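Local atomic coordinates of oxaloacetate acetylhydrolase (PDB entry 3M0K), a protein that belongs to the phosphoenolpyruvate phosphomutase family of TIM-barrel proteins and holds a manganese ion together with an oxalate ion. Residues W216-N221 with M239-M244; I166-A171 with L196-R201; F46-M51 with P90-M95. One frame throughout, in Å; residues are numbered along the deposited sequence.

Interaction 1. Residues W216-N221 with M239-M244; sequences WPLLLN and MGFRIM. With OXL (oxalate ion), chain B.
Leu220 lays its CB over the face of the Phe241 ring, 3.7 Å from the ring centroid and 12° off the normal, a CH-pi contact at the heart of the packed side. The CB of Leu218 reaches the same ring obliquely, its closest approach being 3.7 Å to Phe241 CD1. A chi1 of 175° turns the Leu220 branch away from its own backbone N and alongside Met244, whose chain is extended beyond CG, and Leu220 CD2 lies 3.7 Å from Met244 CE. Helix 203-213, through Ala206 and Val210, packs on the phenyl ring from outside the pair. On the other face of the sheet Leu219 meets Ile243, CD1 to CG2 at 3.6 Å, among Val194, Leu196 and Ile245.

Backbone bonds set the register of the two parallel strands. The carbonyl O of Leu218 is gripped twice, by Arg242 N at 3.0 Å and, at a greater length, by Ile243 N, while Leu220 N donates to Ile243 O at 2.8 Å.

Towards Pro217 the packing thins. Here the partly exposed proline touches just the aliphatic root of Arg242, CB to CG at 3.8 Å; the arginine then bends away at chi2 and chi3, and its guanidinium donates to the carbonyls of Leu19, Leu20 and Glu25. A water bridges the two backbones, accepting from Leu218 N and donating to Gly240 O. Gly240 itself, with positive phi, ends helix 233-239 in a Schellman motif. Strand 219-222, that helix and strand 243-246 form a parallel beta-alpha-beta unit, built from the beta-alpha repeat of a TIM barrel.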
# COMPACT_ATOMS: atom_id res chain seq x y z
N TRP A 216 38.69 6.09 2.54
CA TRP A 216 37.32 5.58 2.44
C TRP A 216 36.37 6.76 2.70
O TRP A 216 36.54 7.48 3.69
CB TRP A 216 37.11 4.43 3.42
CG TRP A 216 35.82 3.65 3.29
CD1 TRP A 216 35.37 2.95 2.21
CD2 TRP A 216 34.84 3.46 4.32
NE1 TRP A 216 34.16 2.35 2.49
CE2 TRP A 216 33.82 2.65 3.79
CE3 TRP A 216 34.73 3.91 5.64
CZ2 TRP A 216 32.70 2.27 4.53
CZ3 TRP A 216 33.62 3.53 6.38
CH2 TRP A 216 32.62 2.72 5.83
N PRO A 217 35.40 6.97 1.81
CA PRO A 217 34.56 8.18 1.90
C PRO A 217 33.64 8.17 3.11
O PRO A 217 33.13 7.11 3.50
CB PRO A 217 33.71 8.15 0.63
CG PRO A 217 34.14 6.93 -0.15
CD PRO A 217 34.97 6.05 0.74
N LEU A 218 33.45 9.33 3.72
CA LEU A 218 32.45 9.49 4.77
C LEU A 218 31.32 10.40 4.33
O LEU A 218 31.46 11.23 3.42
CB LEU A 218 33.08 10.06 6.05
CG LEU A 218 34.18 9.27 6.77
CD1 LEU A 218 34.27 9.74 8.20
CD2 LEU A 218 33.89 7.78 6.72
N LEU A 219 30.20 10.25 5.01
CA LEU A 219 29.02 11.07 4.80
C LEU A 219 28.72 11.77 6.12
O LEU A 219 28.72 11.15 7.18
CB LEU A 219 27.87 10.17 4.37
CG LEU A 219 26.47 10.76 4.19
CD1 LEU A 219 25.66 9.79 3.33
CD2 LEU A 219 25.75 11.01 5.51
N LEU A 220 28.48 13.08 6.04
CA LEU A 220 28.19 13.90 7.21
C LEU A 220 26.68 14.10 7.26
O LEU A 220 26.09 14.54 6.29
CB LEU A 220 28.90 15.25 7.07
CG LEU A 220 28.61 16.29 8.16
CD1 LEU A 220 28.99 15.76 9.53
CD2 LEU A 220 29.35 17.58 7.84
N ASN A 221 26.06 13.73 8.38
CA ASN A 221 24.63 13.96 8.54
C ASN A 221 24.36 15.23 9.35
O ASN A 221 24.50 15.23 10.57
CB ASN A 221 23.94 12.78 9.22
CG ASN A 221 22.48 13.07 9.55
OD1 ASN A 221 21.81 13.79 8.82
ND2 ASN A 221 22.00 12.54 10.67
N MET A 239 36.86 19.54 5.32
CA MET A 239 37.13 18.44 6.24
C MET A 239 37.40 17.12 5.53
O MET A 239 37.95 16.19 6.12
CB MET A 239 35.96 18.22 7.21
CG MET A 239 35.54 19.44 7.99
SD MET A 239 34.52 18.99 9.40
CE MET A 239 35.75 19.10 10.69
N GLY A 240 37.00 17.02 4.27
CA GLY A 240 37.23 15.80 3.51
C GLY A 240 36.01 14.91 3.34
O GLY A 240 36.12 13.83 2.78
N PHE A 241 34.85 15.35 3.82
CA PHE A 241 33.64 14.55 3.62
C PHE A 241 33.29 14.46 2.13
O PHE A 241 33.56 15.38 1.36
CB PHE A 241 32.45 15.14 4.41
CG PHE A 241 32.51 14.85 5.90
CD1 PHE A 241 32.15 13.61 6.41
CD2 PHE A 241 32.92 15.84 6.79
CE1 PHE A 241 32.19 13.35 7.77
CE2 PHE A 241 32.96 15.58 8.16
CZ PHE A 241 32.60 14.34 8.65
N ARG A 242 32.69 13.35 1.72
CA ARG A 242 32.33 13.18 0.32
C ARG A 242 30.83 13.31 0.08
O ARG A 242 30.40 13.60 -1.04
CB ARG A 242 32.83 11.84 -0.25
CG ARG A 242 34.35 11.75 -0.40
CD ARG A 242 34.88 12.89 -1.25
NE ARG A 242 34.02 13.14 -2.41
CZ ARG A 242 33.88 12.30 -3.43
NH1 ARG A 242 34.53 11.15 -3.44
NH2 ARG A 242 33.08 12.61 -4.44
N ILE A 243 30.03 13.05 1.11
CA ILE A 243 28.60 13.27 1.01
C ILE A 243 28.15 14.04 2.24
O ILE A 243 28.67 13.84 3.33
CB ILE A 243 27.81 11.95 0.92
CG1 ILE A 243 28.40 11.06 -0.19
CG2 ILE A 243 26.32 12.22 0.69
CD1 ILE A 243 27.78 9.66 -0.29
N MET A 244 27.18 14.93 2.07
CA MET A 244 26.61 15.61 3.22
C MET A 244 25.11 15.62 3.05
O MET A 244 24.60 16.14 2.06
CB MET A 244 27.13 17.04 3.31
CG MET A 244 26.72 17.77 4.58
SD MET A 244 27.57 19.36 4.65
CE MET A 244 27.01 19.98 6.22
C1 OXL B . 16.71 10.70 9.26
C2 OXL B . 18.16 10.31 9.50
O1 OXL B . 15.84 9.93 9.46
O2 OXL B . 18.41 9.22 9.90
O3 OXL B . 16.42 11.99 8.82
O4 OXL B . 19.19 11.22 9.26
O HOH W 1 35.37 11.30 3.69

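Interaction 2. Residues I166-A171 with L196-R201; sequences IARTDA and LLEGFR. With OXL (oxalate ion), chain B.
At the C-terminal ends of two neighbouring parallel strands, 164-169 and 194-197, Arg168 and Glu198 meet beside the bound oxalate. The arginine leaves its backbone in a nearly straight chain, chi1 163° and extended from CG to NE, and runs alongside Leu196, its CD 3.8 Å from Leu196 CD2. Glu198 bends at chi2 and brings OE1 over one face of the guanidinium. At 3.8 Å from Arg168 NH1 this is a long salt bridge of charge alone, since no N-H points at the oxygen; OE1 accepts instead from Asn221 ND2.

The guanidinium edges are used otherwise. Arg168 grips Asp170 side-on, NE to OD2 and NH2 to OD1, both 2.9 Å, and its NH1 donates to oxalate O2 at 2.8 Å. Asp170, which also pairs with Lys137, therefore fixes the rotation of the group whose edge meets the oxalate. As in other TIM-barrel proteins, the ligand site lies where the parallel strands end.

The backbones pair in register: Leu196 N donates to Ala167 O, Thr169 N to Leu196 O at 2.8 Å, and Glu198 N to Thr169 O at 3.0 Å. A water donates to the carbonyl oxygens of both Thr169 and Glu198. At the last residue of the strand, Thr169 OG1 accepts from Ala171 N in an ST turn and is also hydrogen-bonded to Asp124. Ile166 CG2 rests against Leu196 CB at 3.9 Å.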
# COMPACT_ATOMS: atom_id res chain seq x y z
N ILE A 166 25.80 2.76 2.67
CA ILE A 166 26.42 3.63 3.66
C ILE A 166 26.27 2.96 5.02
O ILE A 166 25.16 2.70 5.48
CB ILE A 166 25.73 5.01 3.65
CG1 ILE A 166 25.89 5.65 2.26
CG2 ILE A 166 26.31 5.93 4.70
CD1 ILE A 166 24.73 6.59 1.86
N ALA A 167 27.40 2.65 5.66
CA ALA A 167 27.36 2.03 6.97
C ALA A 167 27.28 3.11 8.03
O ALA A 167 28.22 3.90 8.20
CB ALA A 167 28.58 1.15 7.19
N ARG A 168 26.17 3.15 8.75
CA ARG A 168 25.98 4.18 9.77
C ARG A 168 26.21 3.60 11.15
O ARG A 168 25.77 2.50 11.44
CB ARG A 168 24.58 4.78 9.67
CG ARG A 168 24.17 5.55 10.91
CD ARG A 168 22.83 6.24 10.69
NE ARG A 168 22.20 6.58 11.97
CZ ARG A 168 21.15 7.39 12.09
NH1 ARG A 168 20.63 7.96 11.01
NH2 ARG A 168 20.64 7.63 13.28
N THR A 169 26.93 4.32 12.00
CA THR A 169 27.04 3.90 13.38
C THR A 169 26.50 4.97 14.31
O THR A 169 26.85 6.14 14.19
CB THR A 169 28.48 3.51 13.81
OG1 THR A 169 28.46 3.12 15.18
CG2 THR A 169 29.45 4.67 13.64
N ASP A 170 25.64 4.52 15.22
CA ASP A 170 25.07 5.35 16.27
C ASP A 170 25.73 5.06 17.61
O ASP A 170 25.16 5.33 18.67
CB ASP A 170 23.58 5.06 16.37
CG ASP A 170 22.81 5.66 15.22
OD1 ASP A 170 22.63 6.89 15.22
OD2 ASP A 170 22.38 4.91 14.32
N ALA A 171 26.95 4.51 17.56
CA ALA A 171 27.59 4.01 18.77
C ALA A 171 28.27 5.09 19.60
O ALA A 171 28.64 4.83 20.75
CB ALA A 171 28.60 2.92 18.42
N LEU A 196 29.18 6.51 7.89
CA LEU A 196 28.47 7.61 8.53
C LEU A 196 28.59 7.46 10.04
O LEU A 196 27.99 6.58 10.65
CB LEU A 196 27.00 7.62 8.11
CG LEU A 196 25.99 8.45 8.91
CD1 LEU A 196 26.46 9.88 9.17
CD2 LEU A 196 24.65 8.42 8.17
N LEU A 197 29.39 8.33 10.64
CA LEU A 197 29.47 8.39 12.09
C LEU A 197 28.41 9.40 12.48
O LEU A 197 28.55 10.59 12.19
CB LEU A 197 30.86 8.82 12.55
CG LEU A 197 31.20 8.51 14.02
CD1 LEU A 197 32.69 8.64 14.32
CD2 LEU A 197 30.38 9.37 14.98
N GLU A 198 27.34 8.92 13.08
CA GLU A 198 26.19 9.75 13.41
C GLU A 198 26.47 10.63 14.63
O GLU A 198 27.04 10.17 15.62
CB GLU A 198 24.96 8.89 13.67
CG GLU A 198 23.73 9.69 14.06
CD GLU A 198 23.36 10.73 13.03
OE1 GLU A 198 23.40 10.42 11.82
OE2 GLU A 198 23.03 11.87 13.43
N GLY A 199 26.08 11.90 14.54
CA GLY A 199 26.10 12.78 15.70
C GLY A 199 27.45 13.16 16.28
O GLY A 199 27.69 12.96 17.46
N PHE A 200 28.33 13.72 15.46
CA PHE A 200 29.60 14.23 15.96
C PHE A 200 29.33 15.18 17.11
O PHE A 200 28.23 15.74 17.21
CB PHE A 200 30.37 14.96 14.86
CG PHE A 200 30.90 14.06 13.79
CD1 PHE A 200 31.88 13.13 14.07
CD2 PHE A 200 30.42 14.15 12.49
CE1 PHE A 200 32.37 12.30 13.08
CE2 PHE A 200 30.92 13.33 11.50
CZ PHE A 200 31.89 12.40 11.80
N ARG A 201 30.31 15.35 17.97
CA ARG A 201 30.17 16.24 19.12
C ARG A 201 30.90 17.55 18.87
O ARG A 201 30.63 18.55 19.53
CB ARG A 201 30.69 15.57 20.39
CG ARG A 201 29.71 14.60 21.02
CD ARG A 201 30.12 14.27 22.44
NE ARG A 201 29.01 13.74 23.23
CZ ARG A 201 29.06 13.54 24.54
NH1 ARG A 201 30.16 13.83 25.22
NH2 ARG A 201 28.00 13.05 25.18
C1 OXL B . 16.71 10.70 9.26
C2 OXL B . 18.16 10.31 9.50
O1 OXL B . 15.84 9.93 9.46
O2 OXL B . 18.41 9.22 9.90
O3 OXL B . 16.42 11.99 8.82
O4 OXL B . 19.19 11.22 9.26
O HOH W 2 27.53 7.65 16.33

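Interaction 3. Residues F46-M51 with P90-M95; sequences FKSLYM and PLIADM. With MN (manganese (II) ion), chain C; OXL (oxalate ion), chain B.
Tyr50 and Ile92 cross at about a right angle on one face of two parallel strands, the ring atom CD1 of Tyr50 lying 3.9 Å from Ile92 CG2. The ring slants across the neighbouring backbone, oblique to Ile92 O and Asp94 N. A chi1 of 168° swings the Tyr50 ring away from its own backbone N and along the strands to the oxalate: Tyr50 OH comes within 3.1 Å of oxalate C2, and oxalate O3 lies at the ring edge, near its plane. His121 NE2 shares a hydrogen bond with this hydroxyl, and the two rings meet with their planes about 30° apart.

The opposite face of the sheet is wholly apolar where the segments meet. Leu91 CD1 fits between Leu49 CB and Met51 CB, at 3.9 Å from the former, and Met51 CB also approaches Ala93 CB. Helix 71-82 packs against Met51 and Leu91.

Between these faces runs a ladder of backbone bonds, from Leu49 N to Pro90 O, Ile92 N to Leu49 O, Met51 N to Ile92 O (2.8 Å) and Asp94 N to Met51 O. At its start Pro90 O takes a second donor, Ser48 OG at 3.2 Å, which sits well above the carbonyl plane.

The ladder's last rung fixes the backbone of Asp94, and its carboxylate, trans to the main-chain N (chi1 -169°), binds manganese through OD2 at 2.1 Å. The metal also takes oxalate O1 and O2, the latter at 2.4 Å, and two waters. One of these waters lies within hydrogen-bonding distance of Asp94 OD1, which is held as well by Asp96 N. One carboxylate thus serves the metal directly through OD2 and probably through a bound water at OD1, so the end of the strand pairing probably helps to set the geometry of the metal-oxalate site.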
# COMPACT_ATOMS: atom_id res chain seq x y z
N PHE A 46 19.47 20.33 -7.32
CA PHE A 46 20.35 19.52 -6.48
C PHE A 46 20.74 18.25 -7.23
O PHE A 46 19.93 17.68 -7.96
CB PHE A 46 19.73 19.20 -5.12
CG PHE A 46 19.71 20.38 -4.19
CD1 PHE A 46 20.76 20.61 -3.32
CD2 PHE A 46 18.68 21.29 -4.23
CE1 PHE A 46 20.75 21.70 -2.48
CE2 PHE A 46 18.66 22.39 -3.39
CZ PHE A 46 19.70 22.61 -2.53
N LYS A 47 21.99 17.83 -7.05
CA LYS A 47 22.55 16.73 -7.82
C LYS A 47 22.25 15.38 -7.20
O LYS A 47 22.45 14.34 -7.82
CB LYS A 47 24.06 16.91 -7.96
CG LYS A 47 24.45 18.12 -8.80
CD LYS A 47 25.95 18.16 -9.04
CE LYS A 47 26.40 17.01 -9.94
NZ LYS A 47 27.83 17.16 -10.33
N SER A 48 21.76 15.40 -5.96
CA SER A 48 21.40 14.19 -5.26
C SER A 48 20.46 14.58 -4.15
O SER A 48 20.55 15.68 -3.61
CB SER A 48 22.62 13.49 -4.68
OG SER A 48 22.25 12.26 -4.06
N LEU A 49 19.54 13.67 -3.82
CA LEU A 49 18.54 13.90 -2.79
C LEU A 49 18.71 12.87 -1.69
O LEU A 49 19.26 11.80 -1.91
CB LEU A 49 17.13 13.79 -3.37
CG LEU A 49 16.50 15.03 -4.01
CD1 LEU A 49 17.35 15.58 -5.12
CD2 LEU A 49 15.12 14.68 -4.54
N TYR A 50 18.23 13.21 -0.50
CA TYR A 50 18.24 12.28 0.61
C TYR A 50 16.82 12.10 1.14
O TYR A 50 16.13 13.08 1.42
CB TYR A 50 19.15 12.79 1.72
CG TYR A 50 18.98 12.01 3.00
CD1 TYR A 50 19.28 10.65 3.05
CD2 TYR A 50 18.49 12.61 4.15
CE1 TYR A 50 19.11 9.93 4.21
CE2 TYR A 50 18.32 11.89 5.31
CZ TYR A 50 18.63 10.55 5.34
OH TYR A 50 18.47 9.85 6.50
N MET A 51 16.38 10.86 1.29
CA MET A 51 15.06 10.64 1.88
C MET A 51 15.22 10.32 3.35
O MET A 51 15.74 9.26 3.70
CB MET A 51 14.30 9.50 1.20
CG MET A 51 12.86 9.38 1.72
SD MET A 51 12.01 7.90 1.13
CE MET A 51 12.48 6.76 2.44
N PRO A 90 20.13 11.09 -8.30
CA PRO A 90 20.09 9.90 -7.46
C PRO A 90 19.48 10.18 -6.09
O PRO A 90 19.56 11.30 -5.58
CB PRO A 90 21.58 9.55 -7.29
CG PRO A 90 22.31 10.78 -7.67
CD PRO A 90 21.49 11.37 -8.77
N LEU A 91 18.91 9.14 -5.49
CA LEU A 91 18.31 9.24 -4.16
C LEU A 91 19.04 8.34 -3.20
O LEU A 91 19.12 7.13 -3.41
CB LEU A 91 16.85 8.80 -4.20
CG LEU A 91 16.12 8.80 -2.85
CD1 LEU A 91 15.90 10.22 -2.37
CD2 LEU A 91 14.79 8.08 -3.01
N ILE A 92 19.56 8.93 -2.14
CA ILE A 92 20.03 8.16 -1.00
C ILE A 92 18.88 8.10 -0.00
O ILE A 92 18.31 9.13 0.36
CB ILE A 92 21.22 8.85 -0.32
CG1 ILE A 92 22.46 8.82 -1.21
CG2 ILE A 92 21.53 8.20 1.03
CD1 ILE A 92 23.63 9.68 -0.68
N ALA A 93 18.54 6.90 0.45
CA ALA A 93 17.41 6.76 1.35
C ALA A 93 17.82 6.09 2.65
O ALA A 93 18.60 5.14 2.64
CB ALA A 93 16.28 5.98 0.67
N ASP A 94 17.31 6.60 3.76
CA ASP A 94 17.40 5.94 5.05
C ASP A 94 16.86 4.53 4.87
O ASP A 94 15.81 4.34 4.26
CB ASP A 94 16.49 6.71 6.01
CG ASP A 94 16.68 6.32 7.45
OD1 ASP A 94 17.41 5.37 7.77
OD2 ASP A 94 16.05 7.02 8.28
N MET A 95 17.57 3.54 5.39
CA MET A 95 17.01 2.20 5.49
C MET A 95 17.09 1.70 6.93
O MET A 95 16.98 0.51 7.18
CB MET A 95 17.66 1.21 4.51
CG MET A 95 19.13 0.85 4.75
SD MET A 95 19.62 -0.54 3.68
CE MET A 95 18.94 -1.92 4.56
MN MN C . 16.53 7.83 10.21
C1 OXL B . 16.71 10.70 9.26
C2 OXL B . 18.16 10.31 9.50
O1 OXL B . 15.84 9.93 9.46
O2 OXL B . 18.41 9.22 9.90
O3 OXL B . 16.42 11.99 8.82
O4 OXL B . 19.19 11.22 9.26
O HOH W 3 17.91 5.96 10.31
O HOH W 4 16.50 8.01 12.44

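Overall arrangement
From the N terminus, interaction 3 comes first, pairing strand 49-51 with strand 91-94 and closing a loop that includes helices 53-61 and 71-82. Interaction 2 follows, joining strands 164-169 and 194-197 across helices 172-175 and 177-190; interaction 1 then closes the short excursion through helix 233-239. The three loops lie in series, neither nested nor crossed. Backbone bonds of Gly195 with Pro217 and Leu219 join strands 194-197 and 219-222, so interactions 2 and 1 flank the seam that closes the barrel, their centres about 11 Å apart. Ile92 of interaction 3 touches Ile243 of interaction 1 and Ile166 of interaction 2, and all three contacts reach the oxalate.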